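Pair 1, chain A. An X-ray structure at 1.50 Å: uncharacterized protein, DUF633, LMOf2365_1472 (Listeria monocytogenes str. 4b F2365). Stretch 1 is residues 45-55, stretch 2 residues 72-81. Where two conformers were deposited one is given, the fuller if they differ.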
# COMPACT_ATOMS: atom_id res chain seq x y z
N ALA A 45 3.16 2.52 19.25
CA ALA A 45 4.57 2.32 18.86
C ALA A 45 5.52 2.86 19.95
O ALA A 45 5.22 3.86 20.57
CB ALA A 45 4.89 3.05 17.53
N SER A 46 6.65 2.19 20.14
CA SER A 46 7.62 2.59 21.18
C SER A 46 8.77 3.42 20.62
O SER A 46 9.46 4.11 21.38
CB SER A 46 8.13 1.37 21.92
OG SER A 46 8.76 0.46 21.02
N PHE A 47 8.96 3.37 19.30
CA PHE A 47 10.05 4.03 18.62
C PHE A 47 9.63 4.10 17.16
O PHE A 47 8.97 3.17 16.68
CB PHE A 47 11.35 3.23 18.78
CG PHE A 47 12.45 3.73 17.91
CD1 PHE A 47 13.15 4.88 18.24
CD2 PHE A 47 12.80 3.05 16.73
CE1 PHE A 47 14.19 5.35 17.39
CE2 PHE A 47 13.82 3.50 15.91
CZ PHE A 47 14.53 4.65 16.23
N ALA A 48 9.99 5.19 16.47
CA ALA A 48 9.80 5.29 15.02
C ALA A 48 10.98 5.92 14.32
O ALA A 48 11.57 6.87 14.84
CB ALA A 48 8.57 6.08 14.71
N ILE A 49 11.27 5.45 13.12
CA ILE A 49 12.08 6.17 12.13
C ILE A 49 11.09 6.81 11.16
O ILE A 49 10.19 6.12 10.65
CB ILE A 49 12.98 5.22 11.34
CG1 ILE A 49 13.99 4.52 12.29
CG2 ILE A 49 13.69 5.94 10.20
CD1 ILE A 49 14.70 3.29 11.65
N ALA A 50 11.22 8.11 10.93
CA ALA A 50 10.49 8.76 9.84
C ALA A 50 11.46 9.05 8.71
O ALA A 50 12.34 9.92 8.84
CB ALA A 50 9.81 10.01 10.35
N GLY A 51 11.33 8.32 7.60
CA GLY A 51 12.25 8.49 6.46
C GLY A 51 11.76 9.52 5.46
O GLY A 51 10.58 9.64 5.21
N GLU A 52 12.66 10.32 4.88
CA GLU A 52 12.30 11.26 3.84
C GLU A 52 13.42 11.28 2.84
O GLU A 52 14.56 11.06 3.22
CB GLU A 52 12.07 12.69 4.39
CG GLU A 52 11.07 12.74 5.55
CD GLU A 52 9.67 12.52 5.10
OE1 GLU A 52 9.40 12.46 3.89
OE2 GLU A 52 8.80 12.40 6.00
N VAL A 53 13.11 11.53 1.56
CA VAL A 53 14.17 11.54 0.55
C VAL A 53 14.68 12.93 0.17
O VAL A 53 15.83 13.07 -0.21
CB VAL A 53 13.83 10.59 -0.64
CG1 VAL A 53 12.67 11.14 -1.43
CG2 VAL A 53 15.04 10.42 -1.56
N VAL A 54 13.87 13.98 0.32
CA VAL A 54 14.28 15.34 -0.07
C VAL A 54 13.97 16.42 1.00
O VAL A 54 13.23 16.16 1.96
CB VAL A 54 13.68 15.71 -1.44
CG1 VAL A 54 14.26 14.79 -2.52
CG2 VAL A 54 12.14 15.65 -1.41
N ASP A 55 14.49 17.63 0.82
CA ASP A 55 14.46 18.69 1.87
C ASP A 55 13.18 19.17 2.51
O ASP A 55 13.12 19.25 3.76
CB ASP A 55 15.32 19.91 1.45
CG ASP A 55 16.79 19.66 1.69
OD1 ASP A 55 17.06 18.65 2.34
OD2 ASP A 55 17.67 20.44 1.25
N GLU A 72 12.87 12.21 21.43
CA GLU A 72 13.53 11.07 22.08
C GLU A 72 13.03 9.72 21.57
O GLU A 72 13.74 8.71 21.70
CB GLU A 72 13.43 11.15 23.62
CG GLU A 72 14.36 12.21 24.26
CD GLU A 72 14.41 12.12 25.78
OE1 GLU A 72 13.99 13.09 26.45
OE2 GLU A 72 14.86 11.09 26.31
N GLN A 73 11.84 9.70 20.98
CA GLN A 73 11.24 8.43 20.49
C GLN A 73 11.19 8.27 18.97
O GLN A 73 10.90 7.18 18.49
CB GLN A 73 9.85 8.24 21.09
CG GLN A 73 9.90 7.70 22.55
CD GLN A 73 8.53 7.47 23.15
OE1 GLN A 73 7.86 8.43 23.54
NE2 GLN A 73 8.12 6.19 23.26
N ILE A 74 11.48 9.35 18.24
CA ILE A 74 11.37 9.36 16.78
C ILE A 74 12.57 10.01 16.14
O ILE A 74 12.91 11.18 16.43
CB ILE A 74 10.11 10.06 16.29
CG1 ILE A 74 8.86 9.46 16.99
CG2 ILE A 74 10.04 10.00 14.77
CD1 ILE A 74 7.63 10.21 16.68
N ASP A 75 13.23 9.23 15.30
CA ASP A 75 14.37 9.68 14.54
C ASP A 75 13.86 10.03 13.15
O ASP A 75 13.23 9.21 12.48
CB ASP A 75 15.41 8.56 14.39
CG ASP A 75 16.18 8.24 15.69
OD1 ASP A 75 16.18 9.07 16.64
OD2 ASP A 75 16.81 7.14 15.73
N VAL A 76 14.12 11.25 12.73
CA VAL A 76 13.84 11.64 11.36
C VAL A 76 15.13 11.53 10.59
O VAL A 76 16.15 12.12 10.96
CB VAL A 76 13.25 13.05 11.26
CG1 VAL A 76 12.90 13.41 9.79
CG2 VAL A 76 12.03 13.17 12.18
N ARG A 77 15.08 10.75 9.51
CA ARG A 77 16.26 10.48 8.72
C ARG A 77 16.06 10.73 7.22
O ARG A 77 15.01 10.40 6.66
CB ARG A 77 16.67 9.04 8.92
CG ARG A 77 17.07 8.72 10.36
CD ARG A 77 17.52 7.28 10.51
NE ARG A 77 17.59 6.87 11.93
CZ ARG A 77 17.89 5.64 12.34
NH1 ARG A 77 18.11 4.64 11.47
NH2 ARG A 77 17.92 5.36 13.65
N LYS A 78 17.07 11.33 6.59
CA LYS A 78 17.09 11.53 5.13
C LYS A 78 17.74 10.34 4.43
O LYS A 78 18.86 9.93 4.76
CB LYS A 78 17.80 12.83 4.78
CG LYS A 78 17.85 13.11 3.27
CD LYS A 78 17.38 14.52 2.91
CE LYS A 78 18.46 15.58 3.15
NZ LYS A 78 18.20 16.87 2.43
N GLY A 79 17.02 9.78 3.45
CA GLY A 79 17.50 8.64 2.70
C GLY A 79 16.48 8.20 1.67
O GLY A 79 15.27 8.49 1.79
N ASN A 80 16.98 7.50 0.65
CA ASN A 80 16.15 6.88 -0.36
C ASN A 80 15.59 5.53 0.12
O ASN A 80 16.33 4.60 0.41
CB ASN A 80 17.01 6.68 -1.61
CG ASN A 80 16.19 6.38 -2.85
OD1 ASN A 80 14.98 6.62 -2.88
ND2 ASN A 80 16.86 5.86 -3.88
N GLY A 81 14.28 5.43 0.25
CA GLY A 81 13.68 4.14 0.57
C GLY A 81 14.11 3.57 1.91
O GLY A 81 14.07 4.27 2.92
O HOH W 1 5.14 5.18 22.97
O HOH W 2 17.62 15.64 -0.54

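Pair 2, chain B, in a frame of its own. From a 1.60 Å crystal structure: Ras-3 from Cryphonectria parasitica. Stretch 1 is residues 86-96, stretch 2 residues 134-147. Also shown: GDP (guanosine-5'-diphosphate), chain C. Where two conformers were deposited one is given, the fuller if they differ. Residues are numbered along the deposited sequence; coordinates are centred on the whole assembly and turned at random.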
# COMPACT_ATOMS: atom_id res chain seq x y z
N ASN B 86 6.17 -3.71 -10.40
CA ASN B 86 5.26 -4.28 -9.40
C ASN B 86 3.84 -4.49 -9.95
O ASN B 86 3.42 -3.80 -10.88
CB ASN B 86 5.24 -3.43 -8.13
CG ASN B 86 6.51 -3.58 -7.32
OD1 ASN B 86 6.65 -4.50 -6.51
ND2 ASN B 86 7.44 -2.66 -7.52
N GLU B 87 3.11 -5.44 -9.37
CA GLU B 87 1.77 -5.80 -9.83
C GLU B 87 0.68 -5.10 -9.02
O GLU B 87 -0.36 -4.72 -9.56
CB GLU B 87 1.58 -7.34 -9.76
CG GLU B 87 0.14 -7.79 -9.46
CD GLU B 87 -0.06 -9.32 -9.27
OE1 GLU B 87 0.53 -9.93 -8.33
OE2 GLU B 87 -0.85 -9.91 -10.05
N LEU B 88 0.92 -4.94 -7.72
CA LEU B 88 -0.09 -4.43 -6.81
C LEU B 88 0.50 -3.27 -6.05
O LEU B 88 1.71 -3.18 -5.88
CB LEU B 88 -0.51 -5.52 -5.83
CG LEU B 88 -0.85 -6.88 -6.44
CD1 LEU B 88 -0.93 -7.97 -5.37
CD2 LEU B 88 -2.14 -6.82 -7.26
N PHE B 89 -0.37 -2.39 -5.56
CA PHE B 89 0.06 -1.13 -4.97
C PHE B 89 -0.65 -0.73 -3.69
O PHE B 89 -1.87 -0.82 -3.58
CB PHE B 89 -0.06 -0.01 -6.00
CG PHE B 89 0.80 -0.21 -7.21
CD1 PHE B 89 2.09 0.28 -7.24
CD2 PHE B 89 0.33 -0.94 -8.29
CE1 PHE B 89 2.90 0.08 -8.34
CE2 PHE B 89 1.13 -1.14 -9.40
CZ PHE B 89 2.43 -0.64 -9.42
N VAL B 90 0.15 -0.29 -2.73
CA VAL B 90 -0.36 0.26 -1.50
C VAL B 90 0.07 1.72 -1.46
O VAL B 90 1.26 2.02 -1.33
CB VAL B 90 0.22 -0.49 -0.30
CG1 VAL B 90 -0.30 0.10 1.01
CG2 VAL B 90 -0.11 -2.00 -0.40
N ILE B 91 -0.90 2.62 -1.60
CA ILE B 91 -0.63 4.05 -1.60
C ILE B 91 -1.03 4.63 -0.26
O ILE B 91 -2.21 4.65 0.09
CB ILE B 91 -1.34 4.72 -2.78
CG1 ILE B 91 -0.97 3.96 -4.06
CG2 ILE B 91 -1.00 6.21 -2.84
CD1 ILE B 91 -1.49 4.65 -5.32
N VAL B 92 -0.03 5.05 0.51
CA VAL B 92 -0.23 5.45 1.90
C VAL B 92 -0.31 6.96 2.09
O VAL B 92 0.47 7.74 1.51
CB VAL B 92 0.92 4.90 2.77
CG1 VAL B 92 0.64 5.12 4.25
CG2 VAL B 92 1.13 3.42 2.49
N PHE B 93 -1.26 7.39 2.91
CA PHE B 93 -1.29 8.77 3.38
C PHE B 93 -1.44 8.78 4.90
O PHE B 93 -1.66 7.73 5.51
CB PHE B 93 -2.39 9.58 2.68
CG PHE B 93 -3.78 9.26 3.11
CD1 PHE B 93 -4.39 9.99 4.12
CD2 PHE B 93 -4.50 8.27 2.46
CE1 PHE B 93 -5.70 9.71 4.51
CE2 PHE B 93 -5.81 7.99 2.83
CZ PHE B 93 -6.41 8.72 3.86
N ASP B 94 -1.24 9.96 5.50
CA ASP B 94 -1.20 10.14 6.95
C ASP B 94 -2.49 10.86 7.25
O ASP B 94 -2.73 11.94 6.71
CB ASP B 94 0.02 11.01 7.28
CG ASP B 94 0.14 11.36 8.76
OD1 ASP B 94 -0.83 11.23 9.53
OD2 ASP B 94 1.24 11.79 9.16
N VAL B 95 -3.36 10.27 8.07
CA VAL B 95 -4.68 10.86 8.25
C VAL B 95 -4.58 12.20 8.96
O VAL B 95 -5.53 12.97 8.94
CB VAL B 95 -5.68 9.94 9.00
CG1 VAL B 95 -5.90 8.63 8.24
CG2 VAL B 95 -5.24 9.71 10.44
N THR B 96 -3.43 12.46 9.59
CA THR B 96 -3.22 13.73 10.26
C THR B 96 -2.65 14.82 9.37
O THR B 96 -2.40 15.92 9.85
CB THR B 96 -2.27 13.61 11.48
OG1 THR B 96 -0.91 13.46 11.03
CG2 THR B 96 -2.66 12.46 12.39
N PRO B 134 -5.76 -6.75 -18.25
CA PRO B 134 -5.20 -5.41 -18.04
C PRO B 134 -5.24 -4.97 -16.58
O PRO B 134 -6.01 -5.52 -15.78
CB PRO B 134 -6.13 -4.51 -18.86
CG PRO B 134 -7.42 -5.24 -18.88
CD PRO B 134 -7.06 -6.70 -18.95
N PHE B 135 -4.43 -3.99 -16.23
CA PHE B 135 -4.43 -3.42 -14.89
C PHE B 135 -5.80 -2.82 -14.57
O PHE B 135 -6.47 -2.30 -15.46
CB PHE B 135 -3.34 -2.36 -14.75
CG PHE B 135 -3.07 -1.95 -13.33
CD1 PHE B 135 -3.60 -0.77 -12.83
CD2 PHE B 135 -2.31 -2.74 -12.49
CE1 PHE B 135 -3.36 -0.39 -11.53
CE2 PHE B 135 -2.08 -2.37 -11.18
CZ PHE B 135 -2.60 -1.19 -10.70
N ALA B 136 -6.19 -2.90 -13.30
CA ALA B 136 -7.45 -2.32 -12.84
C ALA B 136 -7.25 -1.60 -11.51
O ALA B 136 -6.37 -1.97 -10.73
CB ALA B 136 -8.50 -3.41 -12.70
N PRO B 137 -8.07 -0.58 -11.24
CA PRO B 137 -7.94 0.19 -9.99
C PRO B 137 -8.08 -0.65 -8.73
O PRO B 137 -7.61 -0.21 -7.69
CB PRO B 137 -9.10 1.20 -10.07
CG PRO B 137 -9.41 1.32 -11.50
CD PRO B 137 -9.14 -0.04 -12.10
N SER B 138 -8.71 -1.82 -8.82
CA SER B 138 -8.85 -2.67 -7.64
C SER B 138 -7.51 -3.27 -7.19
O SER B 138 -7.41 -3.82 -6.10
CB SER B 138 -9.88 -3.78 -7.87
OG SER B 138 -9.52 -4.58 -8.98
N LEU B 139 -6.47 -3.14 -8.01
CA LEU B 139 -5.15 -3.67 -7.65
C LEU B 139 -4.37 -2.66 -6.81
O LEU B 139 -3.20 -2.86 -6.48
CB LEU B 139 -4.35 -4.08 -8.90
CG LEU B 139 -5.01 -5.17 -9.75
CD1 LEU B 139 -4.11 -5.67 -10.85
CD2 LEU B 139 -5.44 -6.33 -8.87
N VAL B 140 -5.04 -1.57 -6.49
CA VAL B 140 -4.48 -0.53 -5.64
C VAL B 140 -5.29 -0.43 -4.36
O VAL B 140 -6.51 -0.57 -4.38
CB VAL B 140 -4.53 0.85 -6.34
CG1 VAL B 140 -3.98 1.92 -5.44
CG2 VAL B 140 -3.76 0.80 -7.65
N VAL B 141 -4.62 -0.19 -3.25
CA VAL B 141 -5.34 0.14 -2.02
C VAL B 141 -4.81 1.46 -1.47
O VAL B 141 -3.60 1.66 -1.36
CB VAL B 141 -5.30 -1.00 -0.95
CG1 VAL B 141 -3.88 -1.37 -0.57
CG2 VAL B 141 -6.13 -0.59 0.30
N LEU B 142 -5.73 2.37 -1.17
CA LEU B 142 -5.37 3.60 -0.48
C LEU B 142 -5.42 3.34 1.01
O LEU B 142 -6.44 2.87 1.51
CB LEU B 142 -6.34 4.72 -0.81
CG LEU B 142 -6.36 5.35 -2.19
CD1 LEU B 142 -7.63 6.17 -2.25
CD2 LEU B 142 -5.13 6.23 -2.44
N VAL B 143 -4.34 3.67 1.70
CA VAL B 143 -4.24 3.39 3.13
C VAL B 143 -4.17 4.68 3.93
O VAL B 143 -3.28 5.50 3.72
CB VAL B 143 -3.00 2.53 3.44
CG1 VAL B 143 -2.76 2.44 4.95
CG2 VAL B 143 -3.14 1.13 2.84
N GLY B 144 -5.12 4.87 4.83
CA GLY B 144 -5.08 6.02 5.73
C GLY B 144 -4.38 5.58 7.01
O GLY B 144 -5.01 4.97 7.87
N ASN B 145 -3.09 5.91 7.13
CA ASN B 145 -2.29 5.43 8.25
C ASN B 145 -2.26 6.43 9.40
O ASN B 145 -2.65 7.59 9.22
CB ASN B 145 -0.86 5.12 7.80
CG ASN B 145 -0.05 4.39 8.87
OD1 ASN B 145 -0.54 3.46 9.52
ND2 ASN B 145 1.21 4.79 9.04
N LYS B 146 -1.82 5.96 10.56
CA LYS B 146 -1.77 6.73 11.80
C LYS B 146 -3.17 6.97 12.37
O LYS B 146 -3.45 8.02 12.93
CB LYS B 146 -1.00 8.05 11.63
CG LYS B 146 0.28 7.96 10.81
CD LYS B 146 1.28 9.04 11.20
CE LYS B 146 2.52 9.01 10.30
NZ LYS B 146 3.32 10.26 10.44
N CYS B 147 -4.04 5.98 12.23
CA CYS B 147 -5.41 6.15 12.70
C CYS B 147 -5.51 6.15 14.24
O CYS B 147 -6.54 6.51 14.79
CB CYS B 147 -6.45 5.12 12.07
SG CYS B 147 -6.13 3.39 12.55
PB GDP C . 7.74 6.79 5.68
O1B GDP C . 8.49 5.49 5.46
O2B GDP C . 6.47 6.78 4.84
O3B GDP C . 8.61 7.97 5.32
O3A GDP C . 7.31 6.87 7.24
PA GDP C . 8.00 6.10 8.50
O1A GDP C . 7.62 4.63 8.55
O2A GDP C . 9.49 6.28 8.55
O5' GDP C . 7.29 6.82 9.74
C5' GDP C . 7.46 8.23 9.90
C4' GDP C . 7.08 8.57 11.33
O4' GDP C . 5.72 8.22 11.50
C3' GDP C . 7.86 7.78 12.36
O3' GDP C . 8.16 8.63 13.49
C2' GDP C . 6.90 6.70 12.78
O2' GDP C . 7.13 6.27 14.13
C1' GDP C . 5.57 7.40 12.64
N9 GDP C . 4.45 6.48 12.34
C8 GDP C . 4.35 5.65 11.29
N7 GDP C . 3.17 4.98 11.33
C5 GDP C . 2.51 5.40 12.41
C6 GDP C . 1.22 5.11 13.05
O6 GDP C . 0.44 4.27 12.56
N1 GDP C . 0.90 5.77 14.18
C2 GDP C . 1.71 6.66 14.74
N2 GDP C . 1.30 7.27 15.89
N3 GDP C . 2.92 6.98 14.21
C4 GDP C . 3.35 6.39 13.08
O HOH W 3 2.13 12.40 11.33

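The sharpest difference between the two pairs lies on the face of the sheet that carries Ile A49 in pair 1 and Val B90 in pair 2. In pair 1 that face is partly charged: Asp A75 and Arg A77, two residues apart on one strand, form a salt bridge (Arg A77 NH2 to Asp A75 OD2, 3.0 Å). In pair 2 the matching positions are Val B141 and Val B143, and the contact is purely apolar, with Val B90 CG2 3.8 Å from Val B141 CG1 and Val B90 CG1 3.5 Å from Val B143 CG2.

Beneath this difference runs nearly the same backbone. Each pair joins two parallel strands whose axes approach to 4.7 Å, at 19° in pair 1 and 24° in pair 2, and 14 central residues superpose with an RMSD of 0.4 Å. Because the register is the same, six main-chain hydrogen bonds of pair 1 recur at matching positions in pair 2. Ala A48 N to Gln A73 O (3.0 Å) has its counterpart in Phe B89 N to Leu B139 O (3.0 Å), and the ladder proceeds through equivalent rungs to Gly A79 N to Glu A52 O (2.8 Å) and Asn B145 N to Phe B93 O (2.8 Å). These bonds involve main-chain atoms alone, so one ladder can carry very different side chains.

On the charged face of pair 1, the long side chain of Arg A77 still packs. Ile A49 CD1 lies over one face of its guanidinium, 3.7 Å from NH1, while the edge of the Phe A47 ring meets the acid, CZ standing 3.4 Å from Asp A75 OD2. Leu B88, which matches Phe A47, instead meets Leu B139, their CD2 atoms 3.7 Å apart. Gln A73, the counterpart of Leu B139, turns to polar work: its NE2 donates to Ser A46 O at 3.1 Å.

The opposite face shows a trade in bulk. Ala A48 and Ala A50 are matched by Phe B89 and Ile B91, beside Ile A74 and Val A76 in one pair and beside Val B140 and Leu B142 in the other. The alanines make light contacts, such as Ala A48 CB to Ile A74 CG1 at 4.1 Å. Pair 2 reaches further across: Ile B91 CD1 comes within 3.7 Å of Val B140 CG1, whereas Ala A50 CB stays 4.4 Å from Ile A74 CG2.

Further along this face, two long polar side chains in pair 1 are matched by a ring and a glycine in pair 2. Glu A52 leads its end away from Lys A78, whereas Phe B93, at the glutamate's position, lays its ring over Gly B144, at the lysine's. Gly B144 CA sits 3.7 Å from the centroid of the Phe B93 ring, a CH-pi contact over its face. An ideal CB on this glycine would stand only 3.1 Å from Phe B93 CZ, so the absence of a side chain makes room for the ring. The general lesson is that register fixes which positions meet, while the side chains decide how the space between them is filled.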